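Local atomic coordinates of beta-galactosidase (Bacillus circulans subsp. alkalophilus, PDB entry 3TTY), a protein that catalyses the hydrolysis of terminal beta-linked galactose from galactosides, with a TIM-barrel domain that carries the galactose-binding pocket. Residues A[83-87]-A[88-92]; A[121-124]-A[125-129]; A[146-149]-A[150-153]; A[231-234]-A[235-239]; A[255-258]-A[259-262]. One frame throughout, in Å; residues are numbered along the deposited sequence.

How the interactions relate
All five contacts belong to the TIM-barrel domain. Interactions 2 and 4 lie on two neighbouring outer helices, centres about 9 Å apart, and mesh where Met235 SD comes 3.5 Å from Arg122 O. Interaction 1 joins this layer through Met89 CE, 3.8 Å from Tyr124 CB. Interaction 3 lies further in: Tyr151 OH is 3.4 Å from Phe233 CA of interaction 4, while Asn149 and Glu150 reach the bound galactose. Interaction 5 borders the same region from the next loop, with Tyr257 OH 2.8 Å from Gly153 N, probably a hydrogen bond; the side chain of Tyr262 stays about 10 Å from the sugar.

Interaction 1. Residues A[83-87]-A[88-92]; sequences GAHPA and WMAKK
Pro86 O takes two backbone donors at once. Ala90 N reaches it at 3.1 Å with an N-H...O angle of 164°, nearly along the C=O axis, while Met89 N comes in at 2.9 Å from above the carbonyl plane on a more bent path. One residue on, Lys91 N gives its hydrogen to Ala87 O at 2.9 Å, and Lys92 N to Trp88 O at 2.8 Å. Pro86 occupies the N-cap position; with no polar side-chain atom to accept a helix N-H, its ring packs: CB lies over the face of the Trp88 five-membered ring, 3.7 Å from its centroid, a CH-pi contact. Trp88 gets there because CG sits between the backbone N and carbonyl carbon (chi1 67°), which folds the indole back over the proline. This is the start of helix 87-92, entered from the loop that leaves the third barrel strand, 75-79. The indole NE1 is satisfied by Gln51 O, and an alanine in place of Trp88 would probably leave that carbonyl without its donor and one side of the Pro86 ring without its cover. His85 ND1 bonds to Ser114 OG; at the far side of the same ring NE2 rests against Ala90 CB at 3.7 Å. Met89 runs out extended, CG anti to the backbone N (chi1 -177°), which carries SD to 4.1 Å from His85 CB; the bend at chi3 then turns the methyl CE back toward Pro86 CD, 4.1 Å away. Trp47 of helix 47-50 packs on His85, Pro86 and Met89, while Ala87 touches Phe191 of a neighbouring subunit.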
# COMPACT_ATOMS: atom_id res chain seq x y z
N GLY A 83 -26.70 -9.80 14.29
CA GLY A 83 -25.49 -9.17 13.78
C GLY A 83 -24.42 -10.15 13.31
O GLY A 83 -23.44 -9.75 12.69
N ALA A 84 -24.58 -11.43 13.62
CA ALA A 84 -23.65 -12.45 13.13
C ALA A 84 -24.41 -13.75 12.98
O ALA A 84 -24.95 -14.27 13.96
CB ALA A 84 -22.47 -12.63 14.09
N HIS A 85 -24.46 -14.27 11.75
CA HIS A 85 -25.22 -15.48 11.46
C HIS A 85 -24.44 -16.73 11.88
O HIS A 85 -23.25 -16.66 12.12
CB HIS A 85 -25.63 -15.52 9.98
CG HIS A 85 -24.48 -15.45 9.02
ND1 HIS A 85 -24.29 -14.39 8.16
CD2 HIS A 85 -23.47 -16.32 8.77
CE1 HIS A 85 -23.20 -14.60 7.43
NE2 HIS A 85 -22.69 -15.77 7.78
N PRO A 86 -25.13 -17.87 12.01
CA PRO A 86 -24.48 -19.13 12.40
C PRO A 86 -23.62 -19.76 11.30
O PRO A 86 -23.93 -19.65 10.11
CB PRO A 86 -25.66 -20.05 12.73
CG PRO A 86 -26.77 -19.13 13.09
CD PRO A 86 -26.60 -17.95 12.14
N ALA A 87 -22.55 -20.44 11.69
CA ALA A 87 -21.69 -21.13 10.74
C ALA A 87 -22.48 -22.12 9.87
O ALA A 87 -22.18 -22.28 8.69
CB ALA A 87 -20.55 -21.84 11.45
N TRP A 88 -23.49 -22.78 10.45
CA TRP A 88 -24.29 -23.74 9.67
C TRP A 88 -25.13 -23.04 8.62
O TRP A 88 -25.45 -23.60 7.57
CB TRP A 88 -25.19 -24.61 10.57
CG TRP A 88 -26.31 -23.86 11.27
CD1 TRP A 88 -26.33 -23.47 12.58
CD2 TRP A 88 -27.57 -23.45 10.72
NE1 TRP A 88 -27.51 -22.83 12.87
CE2 TRP A 88 -28.29 -22.80 11.75
CE3 TRP A 88 -28.16 -23.56 9.46
CZ2 TRP A 88 -29.57 -22.28 11.55
CZ3 TRP A 88 -29.43 -23.03 9.26
CH2 TRP A 88 -30.12 -22.39 10.30
N MET A 89 -25.49 -21.79 8.88
CA MET A 89 -26.33 -21.07 7.94
C MET A 89 -25.47 -20.64 6.76
O MET A 89 -25.87 -20.75 5.59
CB MET A 89 -27.00 -19.87 8.62
CG MET A 89 -27.96 -19.10 7.71
SD MET A 89 -28.79 -17.80 8.59
CE MET A 89 -29.83 -18.74 9.68
N ALA A 90 -24.25 -20.20 7.06
CA ALA A 90 -23.31 -19.84 6.02
C ALA A 90 -22.95 -21.08 5.20
O ALA A 90 -22.82 -21.00 3.99
CB ALA A 90 -22.06 -19.22 6.60
N LYS A 91 -22.84 -22.23 5.87
CA LYS A 91 -22.49 -23.46 5.17
C LYS A 91 -23.65 -23.97 4.30
O LYS A 91 -23.46 -24.28 3.13
CB LYS A 91 -22.08 -24.53 6.18
CG LYS A 91 -21.50 -25.76 5.52
CD LYS A 91 -22.47 -26.92 5.55
CE LYS A 91 -21.95 -28.12 4.74
NZ LYS A 91 -22.86 -29.30 4.83
N LYS A 92 -24.83 -24.09 4.89
CA LYS A 92 -25.99 -24.60 4.17
C LYS A 92 -26.59 -23.58 3.21
O LYS A 92 -27.10 -23.96 2.15
CB LYS A 92 -27.06 -25.07 5.15
CG LYS A 92 -26.65 -26.27 5.98
CD LYS A 92 -27.56 -26.40 7.21
CE LYS A 92 -27.56 -27.82 7.76
NZ LYS A 92 -26.20 -28.38 8.03

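Interaction 2. Residues A[121-124]-A[125-129]; sequences YRKY and AKILA
Tyr124 O accepts Leu128 N at 2.9 Å, a fairly straight bond (162°), and Tyr121 O accepts Ala125 N at the same length. Between them run the slightly longer bonds from Lys126 N to Arg122 O and from Ile127 N to Lys123 O, both 3.2 Å, so the four carbonyls of 121-124 are each used in the i to i+4 pattern of an alpha-helix, here helix 119-135. Side chains follow. Tyr121 CG stands anti to the backbone N (chi1 176°), which lays the ring along the helix in the direction of Ala125; the methyl CB of Ala125 sits over one ring face, 4.2 Å from the centroid and 13° off its normal, a CH-pi contact. The phenol end is taken up by Thr82 O, just beyond the third barrel strand. On the outer side the chains only brush, Lys123 CG lying 4.4 Å from Ile127 CD1. Arg122 leads away to bond Pro116 O through NE and packs on helix 215-243. With Tyr121, Tyr124, Ala125 and Leu128 all meeting Trp47, and Lys123 and Lys126 exposed, the chemistry is that of an amphipathic helix, its aromatic and aliphatic residues set inward and its lysines facing solvent.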
# COMPACT_ATOMS: atom_id res chain seq x y z
N TYR A 121 -31.25 -14.97 4.97
CA TYR A 121 -31.03 -14.07 6.10
C TYR A 121 -32.32 -13.35 6.53
O TYR A 121 -32.61 -13.24 7.72
CB TYR A 121 -29.95 -13.04 5.75
CG TYR A 121 -29.74 -12.02 6.83
CD1 TYR A 121 -29.12 -12.35 8.01
CD2 TYR A 121 -30.17 -10.71 6.66
CE1 TYR A 121 -28.91 -11.42 9.00
CE2 TYR A 121 -29.98 -9.76 7.66
CZ TYR A 121 -29.36 -10.13 8.82
OH TYR A 121 -29.17 -9.20 9.82
N ARG A 122 -33.07 -12.83 5.56
CA ARG A 122 -34.29 -12.12 5.90
C ARG A 122 -35.33 -13.06 6.50
O ARG A 122 -36.00 -12.70 7.46
CB ARG A 122 -34.86 -11.38 4.69
CG ARG A 122 -34.03 -10.17 4.31
CD ARG A 122 -34.87 -9.14 3.59
NE ARG A 122 -34.07 -8.08 2.99
CZ ARG A 122 -34.58 -6.98 2.45
NH1 ARG A 122 -35.90 -6.80 2.46
NH2 ARG A 122 -33.78 -6.05 1.91
N LYS A 123 -35.43 -14.28 5.97
CA LYS A 123 -36.33 -15.30 6.52
C LYS A 123 -36.02 -15.61 7.99
O LYS A 123 -36.90 -15.52 8.85
CB LYS A 123 -36.30 -16.59 5.69
CG LYS A 123 -37.14 -17.72 6.24
CD LYS A 123 -37.11 -18.93 5.31
CE LYS A 123 -37.77 -20.15 5.95
NZ LYS A 123 -37.70 -21.37 5.06
N TYR A 124 -34.79 -15.97 8.31
CA TYR A 124 -34.50 -16.39 9.68
C TYR A 124 -34.30 -15.24 10.66
O TYR A 124 -34.58 -15.38 11.85
CB TYR A 124 -33.34 -17.38 9.72
CG TYR A 124 -33.69 -18.67 9.04
CD1 TYR A 124 -34.64 -19.52 9.60
CD2 TYR A 124 -33.10 -19.04 7.83
CE1 TYR A 124 -34.98 -20.71 8.98
CE2 TYR A 124 -33.44 -20.24 7.20
CZ TYR A 124 -34.39 -21.07 7.78
OH TYR A 124 -34.74 -22.26 7.18
N ALA A 125 -33.83 -14.09 10.17
CA ALA A 125 -33.65 -12.95 11.03
C ALA A 125 -35.01 -12.44 11.51
O ALA A 125 -35.17 -12.12 12.68
CB ALA A 125 -32.86 -11.84 10.32
N LYS A 126 -35.98 -12.38 10.60
CA LYS A 126 -37.36 -12.03 10.98
C LYS A 126 -37.95 -13.02 11.99
O LYS A 126 -38.50 -12.63 13.02
CB LYS A 126 -38.25 -11.96 9.75
CG LYS A 126 -39.73 -11.76 10.09
CD LYS A 126 -40.55 -11.28 8.89
CE LYS A 126 -42.00 -11.01 9.30
NZ LYS A 126 -42.81 -10.45 8.18
N ILE A 127 -37.85 -14.31 11.70
CA ILE A 127 -38.32 -15.31 12.64
C ILE A 127 -37.67 -15.16 14.03
O ILE A 127 -38.37 -15.17 15.04
CB ILE A 127 -38.13 -16.73 12.09
CG1 ILE A 127 -39.03 -16.92 10.87
CG2 ILE A 127 -38.46 -17.78 13.17
CD1 ILE A 127 -38.94 -18.30 10.22
N LEU A 128 -36.35 -15.02 14.07
CA LEU A 128 -35.65 -14.93 15.35
C LEU A 128 -36.14 -13.74 16.20
O LEU A 128 -36.44 -13.90 17.38
CB LEU A 128 -34.13 -14.85 15.17
CG LEU A 128 -33.27 -14.74 16.43
CD1 LEU A 128 -33.63 -15.81 17.47
CD2 LEU A 128 -31.78 -14.79 16.08
N ALA A 129 -36.21 -12.57 15.58
CA ALA A 129 -36.71 -11.39 16.26
C ALA A 129 -38.15 -11.61 16.73
O ALA A 129 -38.52 -11.22 17.83
CB ALA A 129 -36.62 -10.18 15.33

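Interaction 3. Residues A[146-149]-A[150-153]; sequences HVSN and EYGG. With GLA (alpha-D-galactopyranose), chain H.
Tyr151 folds back so that its ring lies under Ser148, whose CB comes over one face to 3.4 Å from CZ. Ser148 OG hangs above the same ring nearer the rim, 3.7 Å from CE1 of Tyr151. At the phenol end Val147 approaches from the side instead: CG1, anti to the backbone N (chi1 170°), lies at the ring edge close to its plane, 3.3 Å from Tyr151 OH. A leucine in place of Tyr151 would probably leave Ser148 CB without the flat ring beneath it and Val147 CG1 without its neighbour at the phenol end. Asn149 and Glu150 turn the other way, to the galactose. Asn149 ND2 bonds the sugar O2 at 3.1 Å (154°), with the amide held in rotation by Asn252 at OD1 and His112 at ND2. The Glu150 carboxylate stands beside the anomeric centre, OE2 3.2 Å from the sugar O1 and 3.3 Å from C1. An Asn-Glu pair at the end of the fourth barrel strand is a hallmark of clan GH-A glycosidases, in which this glutamate is usually the acid/base; Glu150 is consistent with that role. Behind the pocket, Val147 and Tyr151 pack between strand 249-253 and helix 215-243, where both meet Phe233, while His146 lies against strand 75-79.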
# COMPACT_ATOMS: atom_id res chain seq x y z
N HIS A 146 -32.51 -4.01 20.81
CA HIS A 146 -31.24 -3.70 20.17
C HIS A 146 -31.16 -4.60 18.92
O HIS A 146 -30.67 -5.74 18.97
CB HIS A 146 -30.12 -3.97 21.20
CG HIS A 146 -28.72 -3.83 20.68
ND1 HIS A 146 -28.28 -4.41 19.51
CD2 HIS A 146 -27.63 -3.25 21.24
CE1 HIS A 146 -26.99 -4.17 19.35
NE2 HIS A 146 -26.57 -3.47 20.39
N VAL A 147 -31.66 -4.08 17.80
CA VAL A 147 -31.75 -4.84 16.55
C VAL A 147 -30.38 -5.07 15.94
O VAL A 147 -29.63 -4.11 15.69
CB VAL A 147 -32.62 -4.13 15.51
CG1 VAL A 147 -32.50 -4.82 14.14
CG2 VAL A 147 -34.07 -4.08 15.98
N SER A 148 -30.05 -6.34 15.70
CA SER A 148 -28.78 -6.68 15.06
C SER A 148 -27.63 -6.04 15.86
O SER A 148 -27.68 -5.96 17.08
CB SER A 148 -28.79 -6.19 13.60
OG SER A 148 -27.73 -6.74 12.85
N ASN A 149 -26.59 -5.60 15.15
CA ASN A 149 -25.48 -4.88 15.74
C ASN A 149 -24.66 -4.22 14.63
O ASN A 149 -24.29 -4.88 13.65
CB ASN A 149 -24.57 -5.81 16.54
CG ASN A 149 -23.57 -5.05 17.39
OD1 ASN A 149 -23.95 -4.34 18.32
ND2 ASN A 149 -22.29 -5.17 17.07
N GLU A 150 -24.39 -2.93 14.78
CA GLU A 150 -23.65 -2.15 13.79
C GLU A 150 -23.82 -2.61 12.33
O GLU A 150 -22.89 -3.15 11.72
CB GLU A 150 -22.15 -2.08 14.16
CG GLU A 150 -21.85 -1.39 15.48
CD GLU A 150 -20.39 -0.95 15.60
OE1 GLU A 150 -19.50 -1.56 14.95
OE2 GLU A 150 -20.13 0.03 16.35
N TYR A 151 -25.01 -2.42 11.77
CA TYR A 151 -25.22 -2.59 10.34
C TYR A 151 -24.15 -1.84 9.52
O TYR A 151 -23.78 -0.71 9.83
CB TYR A 151 -26.59 -2.05 9.95
CG TYR A 151 -27.77 -2.92 10.32
CD1 TYR A 151 -28.02 -4.10 9.66
CD2 TYR A 151 -28.68 -2.51 11.31
CE1 TYR A 151 -29.11 -4.87 9.96
CE2 TYR A 151 -29.79 -3.28 11.62
CZ TYR A 151 -30.00 -4.46 10.93
OH TYR A 151 -31.09 -5.25 11.21
N GLY A 152 -23.65 -2.46 8.45
CA GLY A 152 -22.62 -1.79 7.66
C GLY A 152 -21.93 -2.67 6.65
O GLY A 152 -22.16 -3.87 6.59
N GLY A 153 -21.06 -2.05 5.84
CA GLY A 153 -20.39 -2.74 4.76
C GLY A 153 -21.29 -2.91 3.54
O GLY A 153 -22.51 -2.97 3.65
C1 GLA H . -18.35 -2.00 18.25
C2 GLA H . -19.24 -3.25 18.42
C3 GLA H . -18.99 -3.99 19.75
C4 GLA H . -17.49 -4.17 19.90
C5 GLA H . -16.80 -2.81 19.77
C6 GLA H . -15.29 -3.00 20.01
O1 GLA H . -18.67 -0.88 19.10
O2 GLA H . -20.61 -2.89 18.35
O3 GLA H . -19.61 -5.29 19.77
O4 GLA H . -17.07 -5.01 18.83
O5 GLA H . -16.98 -2.31 18.44
O6 GLA H . -14.67 -1.74 20.28

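Interaction 4. Residues A[231-234]-A[235-239]; sequences ECFK and MERDE
Phe233 and Arg237 are joined first through their backbones: Arg237 N meets Phe233 O at 2.8 Å, almost straight at 173°. The same i to i+4 bonding runs from Met235 N to Glu231 O, from Glu236 N to Cys232 O and from Asp238 N to Lys234 O. Charged groups form a second set. Arg237 grips its neighbour Asp238 side-on, NE at 3.1 Å and NH2 at 3.0 Å, both on the one oxygen OD1; that oxygen lies in the guanidinium plane, yet both nitrogens reach it from the same face of the carboxylate. NH1 turns to Glu268 in a second salt bridge, so the group is fixed in rotation from two sides. Lys234 NZ makes a weaker salt bridge to Glu231 OE2, at 3.2 Å. All this lies on helix 215-243, one of the outer helices of the TIM barrel, in the crossover connection from strand 142-146 to the parallel strand 249-253. Packing is the third kind. The Phe233 ring, swung along the helix with CG anti to the backbone N (chi1 169°), receives Arg237 CB over one face, offset to the rim, and CE2 stands 4.1 Å from Arg237 CD. Lys234 lies side by side with Arg237, its CB 4.0 Å above one guanidinium face; the acids around these two bases probably ease the closeness of like charges. Phe233 also meets Val249 and Thr251 of the barrel wall, and the buried Glu236 carboxylate is bound by Thr80 and Thr82.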
# COMPACT_ATOMS: atom_id res chain seq x y z
N GLU A 231 -33.80 -1.66 5.20
CA GLU A 231 -34.92 -2.57 5.06
C GLU A 231 -34.80 -3.72 6.07
O GLU A 231 -35.78 -4.13 6.69
CB GLU A 231 -35.01 -3.13 3.64
CG GLU A 231 -35.64 -2.18 2.63
CD GLU A 231 -37.07 -1.81 3.02
OE1 GLU A 231 -37.88 -2.73 3.26
OE2 GLU A 231 -37.38 -0.59 3.11
N CYS A 232 -33.59 -4.25 6.21
CA CYS A 232 -33.39 -5.31 7.20
C CYS A 232 -33.76 -4.82 8.60
O CYS A 232 -34.52 -5.47 9.31
CB CYS A 232 -31.96 -5.85 7.16
SG CYS A 232 -31.56 -6.72 5.62
N PHE A 233 -33.26 -3.65 8.99
CA PHE A 233 -33.62 -3.09 10.29
C PHE A 233 -35.13 -3.00 10.49
O PHE A 233 -35.68 -3.49 11.49
CB PHE A 233 -33.01 -1.71 10.51
CG PHE A 233 -33.57 -1.00 11.71
CD1 PHE A 233 -33.17 -1.37 12.99
CD2 PHE A 233 -34.49 0.03 11.57
CE1 PHE A 233 -33.69 -0.74 14.11
CE2 PHE A 233 -35.01 0.68 12.68
CZ PHE A 233 -34.61 0.30 13.95
N LYS A 234 -35.79 -2.35 9.52
CA LYS A 234 -37.23 -2.14 9.56
C LYS A 234 -38.00 -3.45 9.63
O LYS A 234 -38.99 -3.56 10.34
CB LYS A 234 -37.71 -1.34 8.34
CG LYS A 234 -36.97 -0.02 8.14
CD LYS A 234 -37.74 0.97 7.24
CE LYS A 234 -38.36 0.28 6.03
NZ LYS A 234 -39.02 1.24 5.10
N MET A 235 -37.52 -4.43 8.88
CA MET A 235 -38.14 -5.74 8.89
C MET A 235 -38.17 -6.33 10.31
O MET A 235 -39.18 -6.89 10.72
CB MET A 235 -37.42 -6.68 7.93
CG MET A 235 -37.90 -8.12 8.00
SD MET A 235 -36.74 -9.29 7.23
CE MET A 235 -35.45 -9.38 8.48
N GLU A 236 -37.07 -6.20 11.05
CA GLU A 236 -37.02 -6.75 12.41
C GLU A 236 -37.81 -5.87 13.37
O GLU A 236 -38.58 -6.37 14.20
CB GLU A 236 -35.57 -6.91 12.90
CG GLU A 236 -34.80 -8.07 12.25
CD GLU A 236 -33.48 -8.38 12.97
OE1 GLU A 236 -33.45 -8.39 14.22
OE2 GLU A 236 -32.47 -8.63 12.28
N ARG A 237 -37.63 -4.56 13.24
CA ARG A 237 -38.36 -3.60 14.04
C ARG A 237 -39.85 -3.94 14.00
O ARG A 237 -40.50 -4.00 15.03
CB ARG A 237 -38.11 -2.18 13.52
CG ARG A 237 -38.96 -1.09 14.14
CD ARG A 237 -39.01 0.14 13.26
NE ARG A 237 -39.87 -0.07 12.11
CZ ARG A 237 -39.96 0.75 11.07
NH1 ARG A 237 -39.21 1.85 11.01
NH2 ARG A 237 -40.79 0.47 10.07
N ASP A 238 -40.39 -4.17 12.80
CA ASP A 238 -41.82 -4.43 12.64
C ASP A 238 -42.28 -5.72 13.33
O ASP A 238 -43.34 -5.77 13.95
CB ASP A 238 -42.23 -4.44 11.17
CG ASP A 238 -42.14 -3.05 10.51
OD1 ASP A 238 -42.05 -2.03 11.24
OD2 ASP A 238 -42.17 -2.98 9.26
N GLU A 239 -41.47 -6.77 13.23
CA GLU A 239 -41.81 -8.04 13.87
C GLU A 239 -41.77 -7.88 15.39
O GLU A 239 -42.60 -8.43 16.09
CB GLU A 239 -40.87 -9.15 13.37
CG GLU A 239 -41.23 -10.56 13.82
CD GLU A 239 -42.59 -11.06 13.30
OE1 GLU A 239 -43.23 -10.35 12.49
OE2 GLU A 239 -43.00 -12.17 13.70

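Interaction 5. Residues A[255-258]-A[259-262]; sequences GFYP and ELDY
Tyr257 OH is held by two partners: it gives its hydrogen to Glu259 OE1 at 2.5 Å, a very short bond, and takes one from Gly153 N of the preceding barrel loop. The carboxylate does not lie flat on the ring; the two planes are 71° apart. The chain doubles back after Pro258, so that Glu259 N sits 4.0 Å above the centre of the Tyr257 ring, and Glu259 CB is 3.6 Å from CZ of that ring. With CG anti to the backbone N (chi1 178°), the tyrosine projects into the bend and is met from other directions too. Leu260 CD2 abuts its edge, in plane, 3.8 Å from CE2. Tyr262 crosses it at about a right angle, bringing its OH 3.5 Å from Tyr257 CD2; that hydroxyl is bonded to Met254 N. At the rim of the Tyr262 ring, in plane, Gly255 O lies 3.4 Å from CD2, in a glycine whose positive phi suits its lack of a side chain. Leu260 packs on helix 215-243, while Tyr257 O and Pro258 O bond Trp405 and Trp409 of helix 405-413. Asp261 centres an inverse gamma turn and stands at the N-cap position of helix 262-266, completing a folded loop beyond the fifth strand of a TIM barrel, on the rim that carries the sugar pocket.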
# COMPACT_ATOMS: atom_id res chain seq x y z
N GLY A 255 -21.65 7.02 14.33
CA GLY A 255 -21.29 8.42 14.21
C GLY A 255 -21.09 8.84 12.77
O GLY A 255 -22.00 8.71 11.94
N PHE A 256 -19.89 9.33 12.48
CA PHE A 256 -19.54 9.80 11.14
C PHE A 256 -19.13 8.69 10.18
O PHE A 256 -18.39 8.92 9.22
CB PHE A 256 -18.46 10.88 11.23
CG PHE A 256 -19.00 12.26 11.47
CD1 PHE A 256 -19.37 13.07 10.40
CD2 PHE A 256 -19.17 12.74 12.76
CE1 PHE A 256 -19.87 14.33 10.61
CE2 PHE A 256 -19.68 14.00 12.98
CZ PHE A 256 -20.03 14.80 11.91
N TYR A 257 -19.59 7.47 10.46
CA TYR A 257 -19.40 6.34 9.58
C TYR A 257 -19.84 6.73 8.17
O TYR A 257 -20.96 7.20 7.97
CB TYR A 257 -20.21 5.15 10.11
CG TYR A 257 -20.18 3.87 9.29
CD1 TYR A 257 -18.98 3.24 8.97
CD2 TYR A 257 -21.37 3.27 8.88
CE1 TYR A 257 -18.96 2.05 8.24
CE2 TYR A 257 -21.36 2.08 8.15
CZ TYR A 257 -20.16 1.48 7.83
OH TYR A 257 -20.16 0.30 7.11
N PRO A 258 -18.96 6.54 7.18
CA PRO A 258 -19.24 7.06 5.83
C PRO A 258 -20.25 6.27 4.99
O PRO A 258 -20.81 6.85 4.06
CB PRO A 258 -17.85 7.06 5.15
CG PRO A 258 -17.00 6.12 5.94
CD PRO A 258 -17.57 6.05 7.34
N GLU A 259 -20.51 5.00 5.30
CA GLU A 259 -21.21 4.13 4.35
C GLU A 259 -22.74 4.11 4.40
O GLU A 259 -23.38 3.59 3.49
CB GLU A 259 -20.65 2.70 4.45
CG GLU A 259 -19.19 2.61 4.01
CD GLU A 259 -18.69 1.19 4.00
OE1 GLU A 259 -19.09 0.41 4.89
OE2 GLU A 259 -17.89 0.85 3.10
N LEU A 260 -23.33 4.67 5.44
CA LEU A 260 -24.78 4.67 5.58
C LEU A 260 -25.33 6.08 5.78
O LEU A 260 -24.73 6.90 6.47
CB LEU A 260 -25.17 3.79 6.77
CG LEU A 260 -25.56 2.33 6.53
CD1 LEU A 260 -25.13 1.80 5.17
CD2 LEU A 260 -25.08 1.43 7.66
N ASP A 261 -26.48 6.36 5.18
CA ASP A 261 -27.13 7.66 5.35
C ASP A 261 -27.96 7.66 6.63
O ASP A 261 -29.14 7.35 6.61
CB ASP A 261 -28.04 7.95 4.15
CG ASP A 261 -28.66 9.33 4.19
OD1 ASP A 261 -28.53 10.03 5.23
OD2 ASP A 261 -29.28 9.71 3.18
N TYR A 262 -27.34 8.02 7.75
CA TYR A 262 -27.99 7.88 9.04
C TYR A 262 -29.23 8.75 9.22
O TYR A 262 -30.14 8.39 9.96
CB TYR A 262 -26.99 8.10 10.18
CG TYR A 262 -26.13 6.90 10.49
CD1 TYR A 262 -26.61 5.61 10.27
CD2 TYR A 262 -24.84 7.04 10.98
CE1 TYR A 262 -25.82 4.49 10.56
CE2 TYR A 262 -24.06 5.93 11.27
CZ TYR A 262 -24.55 4.66 11.06
OH TYR A 262 -23.78 3.56 11.34